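Local coordinates for protein ribokinase, putative (Burkholderia thailandensis, PDB 3B1R) that probably phosphorylates nucleosides as a kinase of the ribokinase (PfkB) family, and binds inosine and adenine nucleotides, at residues Asp20-Phe25 against Arg51-Gly56; Gln110-Thr115 against Ala124-Ala129. All coordinates share one frame; numbering follows the deposited sequence.

Both contacts lie in the small four-stranded sheet that forms the lid of ribokinase-fold kinases, beside the larger nucleotide-binding sheet. From the N terminus, strand 18-24 is the first of the four lid strands; contact 1 closes the long, helix-free excursion from it to strand 53-55, which returns to the lid at its outer edge. Only after that does the chain reach 110-115 and turn back as 124-129, so contact 2 closes a beta hairpin, and the two contacts follow in series without nesting or crossing. Strand 18-24 lies directly beside 109-115, with backbone bonds from M23 N to I113 O and from F25 N to T115 O. Both contacts touch the same AMP, contact 1 at its ribose and contact 2 mainly at its base.

Contact 1. Residues Asp20-Phe25 against Arg51-Gly56; sequences DNIMTF and RREFGG. With AMP (adenosine monophosphate), chain G.
D20 and E53 form an antiparallel hydrogen-bonded pair: E53 N reaches D20 O at 2.7 Å, almost straight at 175°, and D20 N gives the return bond to E53 O at 3.1 Å. On the ligand side the D20 carboxylate takes both ribose hydroxyls of AMP, OD1 from O2' at 2.7 Å and OD2 from O3' at 2.5 Å. G56 N, just ahead of helix 57-67, donates to the same O3' at 2.9 Å. G55 CA lies 3.5 Å from D20 OD2, so the glycine backbone runs close past the carboxylate. A water bound to I22 N and R51 O bridges the two segments; strands 20-24 and 53-55 stand 111° apart. Farther out, R52 lays NE against N21 OD1 in a weak bond of 3.4 Å, the guanidinium and amide planes 54° apart. I22 CD1 touches E53 CG, their side chains crossing at about a right angle. The carboxylate and the G56 amide thus grip O3' from both segments, so the strand pairing that places D20 beside the glycines also shapes the sugar site seen with AMP and inosine.

Contact 2. Residues Gln110-Thr115 against Ala124-Ala129; sequences QAMITT and AFHPGA. With AMP (adenosine monophosphate), chain G.
Q110 and H126, which bury the most surface in this contact, stack on each other. The Q110 amide lies over one face of the imidazole, CD 3.5 Å above the ring plane and off the ring centre, with the two planes 29° apart. With CG between the backbone N and carbonyl carbon (chi1 64°), Q110 sets that atom 3.2 Å from H126 ND1, and the extended chain beyond it carries the amide over the ring. That nitrogen is buried without a hydrogen-bonding partner. The backbones of the same two residues form a hydrogen-bonded pair, H126 N to Q110 O at 2.9 Å and Q110 N to H126 O at 3.1 Å. M112 comes next on the same face: its SD approaches H126 CE1 obliquely at 4.0 Å, its CB packs on A124 CB, and its backbone exchanges two bonds with A124. Between these pairs, A111 and F125 form a non-hydrogen-bonded pair on the other face, toward the ligand. A111 CB meets the edge of the F125 ring at CD1, 3.5 Å away, while adenine lies over one ring face with C5 3.3 Å above its plane. The hairpin lies between strand 18-24, which pairs with the other edge of 109-115, and the second subunit, whose strand pairs in parallel with A124 and F125 and carries the lid sheet across the dimer interface.

Contact 1. Residues Asp20-Phe25 against Arg51-Gly56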
loop_
_atom_site.group_PDB
_atom_site.type_symbol
_atom_site.label_atom_id
_atom_site.label_comp_id
_atom_site.label_asym_id
_atom_site.label_seq_id
_atom_site.Cartn_x
_atom_site.Cartn_y
_atom_site.Cartn_z
ATOM N N ASP A 20 -6.967 3.309 12.230
ATOM C CA ASP A 20 -6.646 2.657 10.980
ATOM C C ASP A 20 -7.397 3.250 9.796
ATOM O O ASP A 20 -8.596 3.564 9.865
ATOM C CB ASP A 20 -6.936 1.160 11.053
ATOM C CG ASP A 20 -6.105 0.437 12.117
ATOM O OD1 ASP A 20 -5.140 1.028 12.670
ATOM O OD2 ASP A 20 -6.427 -0.742 12.387
ATOM N N ASN A 21 -6.654 3.379 8.707
ATOM C CA ASN A 21 -7.155 3.814 7.430
ATOM C C ASN A 21 -6.744 2.687 6.466
ATOM O O ASN A 21 -5.578 2.550 6.115
ATOM C CB ASN A 21 -6.527 5.173 7.078
ATOM C CG ASN A 21 -6.627 6.195 8.242
ATOM O OD1 ASN A 21 -7.646 6.870 8.408
ATOM N ND2 ASN A 21 -5.566 6.298 9.048
ATOM N N ILE A 22 -7.711 1.879 6.056
ATOM C CA ILE A 22 -7.438 0.591 5.403
ATOM C C ILE A 22 -7.862 0.545 3.938
ATOM O O ILE A 22 -8.991 0.870 3.600
ATOM C CB ILE A 22 -8.093 -0.582 6.198
ATOM C CG1 ILE A 22 -7.567 -0.601 7.643
ATOM C CG2 ILE A 22 -7.856 -1.918 5.494
ATOM C CD1 ILE A 22 -8.526 -1.260 8.675
ATOM N N MET A 23 -6.939 0.118 3.079
ATOM C CA MET A 23 -7.191 -0.008 1.659
ATOM C C MET A 23 -6.966 -1.456 1.222
ATOM O O MET A 23 -5.828 -1.883 0.998
ATOM C CB MET A 23 -6.288 0.948 0.866
ATOM C CG MET A 23 -6.416 2.433 1.263
ATOM S SD MET A 23 -5.542 2.896 2.788
ATOM C CE MET A 23 -4.025 3.603 2.163
ATOM N N THR A 24 -8.070 -2.191 1.082
ATOM C CA THR A 24 -8.061 -3.618 0.751
ATOM C C THR A 24 -8.288 -3.890 -0.735
ATOM O O THR A 24 -9.402 -3.717 -1.240
ATOM C CB THR A 24 -9.169 -4.357 1.539
ATOM O OG1 THR A 24 -10.455 -3.871 1.125
ATOM C CG2 THR A 24 -9.035 -4.087 2.976
ATOM N N PHE A 25 -7.230 -4.305 -1.435
ATOM C CA PHE A 25 -7.352 -4.818 -2.799
ATOM C C PHE A 25 -8.207 -6.076 -2.756
ATOM O O PHE A 25 -7.925 -6.994 -1.970
ATOM C CB PHE A 25 -5.967 -5.135 -3.392
ATOM C CG PHE A 25 -6.003 -5.691 -4.801
ATOM C CD1 PHE A 25 -6.611 -4.983 -5.835
ATOM C CD2 PHE A 25 -5.407 -6.915 -5.093
ATOM C CE1 PHE A 25 -6.637 -5.493 -7.135
ATOM C CE2 PHE A 25 -5.422 -7.430 -6.387
ATOM C CZ PHE A 25 -6.040 -6.719 -7.413
ATOM N N ARG A 51 -13.030 6.111 5.387
ATOM C CA ARG A 51 -13.695 5.866 6.669
ATOM C C ARG A 51 -12.632 5.406 7.682
ATOM O O ARG A 51 -12.139 4.284 7.591
ATOM C CB ARG A 51 -14.774 4.774 6.542
ATOM C CG ARG A 51 -15.970 5.113 5.633
ATOM C CD ARG A 51 -17.216 4.305 6.001
ATOM N NE ARG A 51 -17.839 4.794 7.234
ATOM C CZ ARG A 51 -18.774 4.144 7.923
ATOM N NH1 ARG A 51 -19.219 2.959 7.513
ATOM N NH2 ARG A 51 -19.267 4.682 9.035
ATOM N N ARG A 52 -12.273 6.274 8.626
ATOM C CA ARG A 52 -11.268 5.946 9.651
ATOM C C ARG A 52 -11.809 4.875 10.625
ATOM O O ARG A 52 -12.929 4.995 11.110
ATOM C CB ARG A 52 -10.831 7.231 10.369
ATOM C CG ARG A 52 -9.815 7.065 11.502
ATOM C CD ARG A 52 -9.297 8.424 11.965
ATOM N NE ARG A 52 -8.139 8.821 11.172
ATOM C CZ ARG A 52 -7.004 9.318 11.657
ATOM N NH1 ARG A 52 -6.021 9.615 10.819
ATOM N NH2 ARG A 52 -6.851 9.542 12.959
ATOM N N GLU A 53 -11.030 3.818 10.885
ATOM C CA GLU A 53 -11.484 2.719 11.766
ATOM C C GLU A 53 -10.841 2.750 13.152
ATOM O O GLU A 53 -9.805 3.386 13.358
ATOM C CB GLU A 53 -11.208 1.341 11.147
ATOM C CG GLU A 53 -11.430 1.205 9.663
ATOM C CD GLU A 53 -12.818 0.727 9.295
ATOM O OE1 GLU A 53 -13.688 0.646 10.191
ATOM O OE2 GLU A 53 -13.034 0.431 8.098
ATOM N N PHE A 54 -11.465 2.058 14.104
ATOM C CA PHE A 54 -10.862 1.808 15.409
ATOM C C PHE A 54 -10.000 0.555 15.348
ATOM O O PHE A 54 -10.473 -0.512 14.968
ATOM C CB PHE A 54 -11.947 1.675 16.481
ATOM C CG PHE A 54 -12.807 2.895 16.595
ATOM C CD1 PHE A 54 -13.990 2.995 15.870
ATOM C CD2 PHE A 54 -12.415 3.963 17.399
ATOM C CE1 PHE A 54 -14.779 4.137 15.963
ATOM C CE2 PHE A 54 -13.193 5.110 17.493
ATOM C CZ PHE A 54 -14.375 5.199 16.774
ATOM N N GLY A 55 -8.728 0.699 15.704
ATOM C CA GLY A 55 -7.775 -0.395 15.599
ATOM C C GLY A 55 -6.667 -0.323 16.624
ATOM O O GLY A 55 -6.880 0.131 17.762
ATOM N N GLY A 56 -5.483 -0.765 16.217
ATOM C CA GLY A 56 -4.386 -0.997 17.152
ATOM C C GLY A 56 -4.510 -2.392 17.733
ATOM O O GLY A 56 -5.621 -2.867 18.000
HETATM P P AMP G . -3.470 -7.614 12.813
HETATM O O1P AMP G . -2.302 -8.547 13.083
HETATM O O2P AMP G . -4.017 -7.668 11.406
HETATM O O3P AMP G . -4.563 -7.723 13.852
HETATM O "O5'" AMP G . -2.874 -6.139 13.032
HETATM C "C5'" AMP G . -3.485 -4.966 12.497
HETATM C "C4'" AMP G . -3.243 -3.849 13.499
HETATM O "O4'" AMP G . -1.850 -3.561 13.542
HETATM C "C3'" AMP G . -3.917 -2.552 13.067
HETATM O "O3'" AMP G . -5.146 -2.375 13.814
HETATM C "C2'" AMP G . -2.838 -1.475 13.249
HETATM O "O2'" AMP G . -3.309 -0.380 14.035
HETATM C "C1'" AMP G . -1.711 -2.223 13.972
HETATM N N9 AMP G . -0.330 -1.902 13.615
HETATM C C8 AMP G . 0.162 -1.827 12.366
HETATM N N7 AMP G . 1.477 -1.562 12.384
HETATM C C5 AMP G . 1.835 -1.476 13.676
HETATM C C6 AMP G . 3.088 -1.199 14.378
HETATM N N6 AMP G . 4.208 -0.972 13.654
HETATM N N1 AMP G . 3.058 -1.201 15.729
HETATM C C2 AMP G . 1.930 -1.427 16.434
HETATM N N3 AMP G . 0.737 -1.673 15.846
HETATM C C4 AMP G . 0.645 -1.707 14.492
HETATM O O HOH W 1 -10.528 2.287 6.652
#

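Contact 2. Residues Gln110-Thr115 against Ala124-Ala129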
loop_
_atom_site.group_PDB
_atom_site.type_symbol
_atom_site.label_atom_id
_atom_site.label_comp_id
_atom_site.label_asym_id
_atom_site.label_seq_id
_atom_site.Cartn_x
_atom_site.Cartn_y
_atom_site.Cartn_z
ATOM N N GLN A 110 -1.507 6.109 14.122
ATOM C CA GLN A 110 -2.349 5.921 12.961
ATOM C C GLN A 110 -1.655 4.976 11.997
ATOM O O GLN A 110 -0.450 5.081 11.768
ATOM C CB GLN A 110 -2.695 7.263 12.294
ATOM C CG GLN A 110 -1.509 7.990 11.723
ATOM C CD GLN A 110 -1.872 9.292 11.045
ATOM O OE1 GLN A 110 -2.651 9.316 10.088
ATOM N NE2 GLN A 110 -1.291 10.390 11.530
ATOM N N ALA A 111 -2.416 4.032 11.464
ATOM C CA ALA A 111 -1.874 3.063 10.526
ATOM C C ALA A 111 -2.515 3.266 9.168
ATOM O O ALA A 111 -3.736 3.228 9.048
ATOM C CB ALA A 111 -2.122 1.656 11.029
ATOM N N MET A 112 -1.687 3.518 8.156
ATOM C CA MET A 112 -2.148 3.534 6.777
ATOM C C MET A 112 -1.861 2.165 6.206
ATOM O O MET A 112 -0.720 1.841 5.884
ATOM C CB MET A 112 -1.437 4.612 5.959
ATOM C CG MET A 112 -2.249 5.855 5.737
ATOM S SD MET A 112 -2.497 6.758 7.265
ATOM C CE MET A 112 -3.586 8.068 6.708
ATOM N N ILE A 113 -2.904 1.355 6.113
ATOM C CA ILE A 113 -2.734 -0.051 5.777
ATOM C C ILE A 113 -3.241 -0.316 4.372
ATOM O O ILE A 113 -4.417 -0.107 4.079
ATOM C CB ILE A 113 -3.480 -0.986 6.772
ATOM C CG1 ILE A 113 -3.024 -0.726 8.217
ATOM C CG2 ILE A 113 -3.250 -2.451 6.382
ATOM C CD1 ILE A 113 -4.012 -1.218 9.306
ATOM N N THR A 114 -2.354 -0.795 3.509
ATOM C CA THR A 114 -2.789 -1.264 2.198
ATOM C C THR A 114 -2.529 -2.762 2.118
ATOM O O THR A 114 -1.441 -3.246 2.460
ATOM C CB THR A 114 -2.132 -0.484 1.050
ATOM O OG1 THR A 114 -0.718 -0.482 1.221
ATOM C CG2 THR A 114 -2.593 0.931 1.064
ATOM N N THR A 115 -3.549 -3.502 1.718
ATOM C CA THR A 115 -3.520 -4.941 1.880
ATOM C C THR A 115 -4.255 -5.652 0.748
ATOM O O THR A 115 -4.769 -5.008 -0.173
ATOM C CB THR A 115 -4.059 -5.323 3.291
ATOM O OG1 THR A 115 -4.088 -6.750 3.450
ATOM C CG2 THR A 115 -5.449 -4.743 3.534
ATOM N N ALA A 124 2.154 1.866 6.343
ATOM C CA ALA A 124 2.866 3.074 6.688
ATOM C C ALA A 124 2.308 3.483 8.040
ATOM O O ALA A 124 1.111 3.763 8.182
ATOM C CB ALA A 124 2.629 4.163 5.647
ATOM N N PHE A 125 3.165 3.485 9.045
ATOM C CA PHE A 125 2.698 3.662 10.417
ATOM C C PHE A 125 3.246 4.954 11.018
ATOM O O PHE A 125 4.448 5.224 10.916
ATOM C CB PHE A 125 3.131 2.448 11.222
ATOM C CG PHE A 125 2.374 2.254 12.491
ATOM C CD1 PHE A 125 1.090 1.720 12.471
ATOM C CD2 PHE A 125 2.959 2.574 13.712
ATOM C CE1 PHE A 125 0.390 1.515 13.656
ATOM C CE2 PHE A 125 2.274 2.364 14.907
ATOM C CZ PHE A 125 0.990 1.841 14.881
ATOM N N HIS A 126 2.359 5.779 11.587
ATOM C CA HIS A 126 2.771 6.986 12.331
ATOM C C HIS A 126 2.626 6.635 13.805
ATOM O O HIS A 126 1.507 6.670 14.331
ATOM C CB HIS A 126 1.866 8.207 12.058
ATOM C CG HIS A 126 1.659 8.551 10.610
ATOM N ND1 HIS A 126 0.951 7.747 9.740
ATOM C CD2 HIS A 126 1.992 9.659 9.904
ATOM C CE1 HIS A 126 0.898 8.323 8.551
ATOM N NE2 HIS A 126 1.529 9.482 8.621
ATOM N N PRO A 127 3.740 6.283 14.484
ATOM C CA PRO A 127 3.637 5.808 15.867
ATOM C C PRO A 127 2.911 6.751 16.829
ATOM O O PRO A 127 2.190 6.279 17.690
ATOM C CB PRO A 127 5.097 5.626 16.294
ATOM C CG PRO A 127 5.875 6.513 15.382
ATOM C CD PRO A 127 5.149 6.420 14.064
ATOM N N GLY A 128 3.105 8.062 16.691
ATOM C CA GLY A 128 2.417 9.036 17.545
ATOM C C GLY A 128 2.612 8.733 19.022
ATOM O O GLY A 128 3.729 8.514 19.464
ATOM N N ALA A 129 1.513 8.685 19.770
ATOM C CA ALA A 129 1.550 8.429 21.215
ATOM C C ALA A 129 2.136 7.072 21.589
ATOM O O ALA A 129 2.608 6.893 22.711
ATOM C CB ALA A 129 0.168 8.561 21.807
HETATM P P AMP G . -3.470 -7.614 12.813
HETATM O O1P AMP G . -2.302 -8.547 13.083
HETATM O O2P AMP G . -4.017 -7.668 11.406
HETATM O O3P AMP G . -4.563 -7.723 13.852
HETATM O "O5'" AMP G . -2.874 -6.139 13.032
HETATM C "C5'" AMP G . -3.485 -4.966 12.497
HETATM C "C4'" AMP G . -3.243 -3.849 13.499
HETATM O "O4'" AMP G . -1.850 -3.561 13.542
HETATM C "C3'" AMP G . -3.917 -2.552 13.067
HETATM O "O3'" AMP G . -5.146 -2.375 13.814
HETATM C "C2'" AMP G . -2.838 -1.475 13.249
HETATM O "O2'" AMP G . -3.309 -0.380 14.035
HETATM C "C1'" AMP G . -1.711 -2.223 13.972
HETATM N N9 AMP G . -0.330 -1.902 13.615
HETATM C C8 AMP G . 0.162 -1.827 12.366
HETATM N N7 AMP G . 1.477 -1.562 12.384
HETATM C C5 AMP G . 1.835 -1.476 13.676
HETATM C C6 AMP G . 3.088 -1.199 14.378
HETATM N N6 AMP G . 4.208 -0.972 13.654
HETATM N N1 AMP G . 3.058 -1.201 15.729
HETATM C C2 AMP G . 1.930 -1.427 16.434
HETATM N N3 AMP G . 0.737 -1.673 15.846
HETATM C C4 AMP G . 0.645 -1.707 14.492
#